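Local coordinates for protein dihydrofolate reductase (Moritella profunda, PDB 3IA4) that reduces 7,8-dihydrofolate to tetrahydrofolate with NADPH, probably supplying one-carbon metabolism for glycine, purine and DNA precursor synthesis, at residues V90-I95 against A109-L114. Sequence-based numbering, arbitrary orientation.
Sequences VEELMI and ADRLYL
E92 OE2 accepts two bonds from the other strand. The shorter comes from Y113, whose OH donates to E92 OE2 over 2.5 Å, on the syn side and somewhat out of the carboxylate plane. The other is a salt bridge: R111 NH1 lies 3.2 Å from E92 OE2, but it approaches from above the carboxylate plane, and the N-H...O angle of 141° is far from straight. With CG anti to the backbone N (chi1 -173°) and an extended chain beyond, E92 reaches past the intervening strand to both donors. A water bound to E91 OE2 at 2.7 Å adds a weak link to R111 NH1. Beside this polar cluster, M94 bends at chi2 and chi3, which brings its methyl over the Y113 ring: M94 CE stands 3.8 Å from the ring centroid and 1° off the normal, a CH-pi contact, while M94 SD, 4.5 Å from the same centroid, makes it a Met-aromatic pair. A phenylalanine in place of Y113 lacks the hydroxyl and would probably leave the buried E92 OE2 without its closest donor here. The axes of 92-95 and 111-114 come no closer than 8.9 Å, with strand 2-9 between them in the central sheet of the dihydrofolate reductase fold; its S4 also bonds E92 OE2, K39 pairs with E92 OE1, and F155 and L157 of strand 153-160 pack on Y113.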
loop_
_atom_site.group_PDB
_atom_site.type_symbol
_atom_site.label_atom_id
_atom_site.label_comp_id
_atom_site.label_asym_id
_atom_site.label_seq_id
_atom_site.Cartn_x
_atom_site.Cartn_y
_atom_site.Cartn_z
ATOM N N VAL A 90 -11.326 10.740 -9.650
ATOM C CA VAL A 90 -11.969 9.580 -9.071
ATOM C C VAL A 90 -12.393 9.733 -7.620
ATOM O O VAL A 90 -12.045 10.698 -6.944
ATOM C CB VAL A 90 -11.005 8.338 -9.163
ATOM C CG1 VAL A 90 -10.798 7.943 -10.620
ATOM C CG2 VAL A 90 -9.696 8.650 -8.517
ATOM N N GLU A 91 -13.133 8.744 -7.127
ATOM C CA GLU A 91 -13.614 8.817 -5.753
ATOM C C GLU A 91 -12.421 8.726 -4.791
ATOM O O GLU A 91 -12.366 9.473 -3.834
ATOM C CB GLU A 91 -14.639 7.712 -5.502
ATOM C CG GLU A 91 -14.858 7.290 -4.061
ATOM C CD GLU A 91 -15.618 8.278 -3.207
ATOM O OE1 GLU A 91 -16.488 9.063 -3.721
ATOM O OE2 GLU A 91 -15.331 8.255 -1.978
ATOM N N GLU A 92 -11.468 7.837 -5.114
ATOM C CA GLU A 92 -10.404 7.488 -4.144
ATOM C C GLU A 92 -9.197 6.971 -4.898
ATOM O O GLU A 92 -9.333 6.116 -5.763
ATOM C CB GLU A 92 -10.950 6.393 -3.246
ATOM C CG GLU A 92 -10.077 6.004 -2.089
ATOM C CD GLU A 92 -10.745 4.982 -1.217
ATOM O OE1 GLU A 92 -11.641 4.253 -1.717
ATOM O OE2 GLU A 92 -10.406 4.869 -0.025
ATOM N N LEU A 93 -8.025 7.486 -4.523
ATOM C CA LEU A 93 -6.729 7.097 -5.062
ATOM C C LEU A 93 -6.103 6.186 -3.982
ATOM O O LEU A 93 -6.230 6.510 -2.793
ATOM C CB LEU A 93 -5.953 8.401 -5.220
ATOM C CG LEU A 93 -4.503 8.588 -5.522
ATOM C CD1 LEU A 93 -3.689 7.914 -4.410
ATOM C CD2 LEU A 93 -4.313 7.964 -6.848
ATOM N N MET A 94 -5.460 5.063 -4.351
ATOM C CA MET A 94 -4.829 4.175 -3.330
ATOM C C MET A 94 -3.316 4.181 -3.488
ATOM O O MET A 94 -2.816 3.734 -4.510
ATOM C CB MET A 94 -5.307 2.712 -3.455
ATOM C CG MET A 94 -6.804 2.483 -3.432
ATOM S SD MET A 94 -7.535 2.742 -1.783
ATOM C CE MET A 94 -6.897 1.305 -0.949
ATOM N N ILE A 95 -2.588 4.682 -2.473
ATOM C CA ILE A 95 -1.118 4.589 -2.449
ATOM C C ILE A 95 -0.737 3.230 -1.882
ATOM O O ILE A 95 -1.169 2.897 -0.753
ATOM C CB ILE A 95 -0.556 5.710 -1.577
ATOM C CG1 ILE A 95 -0.888 7.134 -2.168
ATOM C CG2 ILE A 95 0.942 5.489 -1.345
ATOM C CD1 ILE A 95 -0.047 7.543 -3.341
ATOM N N ALA A 109 -2.774 12.064 3.645
ATOM C CA ALA A 109 -3.677 10.932 3.532
ATOM C C ALA A 109 -4.946 11.191 4.309
ATOM O O ALA A 109 -4.944 11.676 5.462
ATOM C CB ALA A 109 -3.012 9.644 4.022
ATOM N N ASP A 110 -6.039 10.875 3.651
ATOM C CA ASP A 110 -7.323 10.947 4.309
ATOM C C ASP A 110 -7.638 9.632 5.066
ATOM O O ASP A 110 -8.378 9.674 6.066
ATOM C CB ASP A 110 -8.396 11.153 3.220
ATOM C CG ASP A 110 -8.273 12.507 2.521
ATOM O OD1 ASP A 110 -8.305 12.531 1.278
ATOM O OD2 ASP A 110 -8.174 13.573 3.199
ATOM N N ARG A 111 -7.201 8.480 4.516
ATOM C CA ARG A 111 -7.499 7.172 5.106
ATOM C C ARG A 111 -6.247 6.296 5.029
ATOM O O ARG A 111 -5.460 6.435 4.080
ATOM C CB ARG A 111 -8.614 6.449 4.316
ATOM C CG ARG A 111 -9.959 7.133 4.311
ATOM C CD ARG A 111 -10.854 6.310 3.401
ATOM N NE ARG A 111 -12.222 6.797 3.527
ATOM C CZ ARG A 111 -13.216 6.298 2.800
ATOM N NH1 ARG A 111 -12.943 5.399 1.865
ATOM N NH2 ARG A 111 -14.460 6.756 2.963
ATOM N N LEU A 112 -6.097 5.394 5.992
ATOM C CA LEU A 112 -5.118 4.320 5.944
ATOM C C LEU A 112 -5.875 3.017 6.000
ATOM O O LEU A 112 -6.692 2.803 6.894
ATOM C CB LEU A 112 -4.183 4.371 7.156
ATOM C CG LEU A 112 -3.374 5.690 7.259
ATOM C CD1 LEU A 112 -2.515 5.635 8.551
ATOM C CD2 LEU A 112 -2.543 6.040 6.009
ATOM N N TYR A 113 -5.593 2.131 5.063
ATOM C CA TYR A 113 -6.147 0.792 5.098
ATOM C C TYR A 113 -5.013 -0.079 5.618
ATOM O O TYR A 113 -4.101 -0.440 4.879
ATOM C CB TYR A 113 -6.490 0.311 3.672
ATOM C CG TYR A 113 -7.689 0.991 3.007
ATOM C CD1 TYR A 113 -8.705 0.198 2.487
ATOM C CD2 TYR A 113 -7.760 2.374 2.824
ATOM C CE1 TYR A 113 -9.756 0.749 1.820
ATOM C CE2 TYR A 113 -8.876 2.957 2.151
ATOM C CZ TYR A 113 -9.836 2.098 1.635
ATOM O OH TYR A 113 -10.948 2.636 1.008
ATOM N N LEU A 114 -5.024 -0.392 6.906
ATOM C CA LEU A 114 -3.920 -1.136 7.488
ATOM C C LEU A 114 -4.298 -2.582 7.789
ATOM O O LEU A 114 -5.269 -2.867 8.472
ATOM C CB LEU A 114 -3.479 -0.486 8.817
ATOM C CG LEU A 114 -3.030 0.998 8.699
ATOM C CD1 LEU A 114 -2.496 1.550 9.995
ATOM C CD2 LEU A 114 -1.943 1.137 7.601
HETATM O O HOH W 1 -15.005 5.917 -0.612
#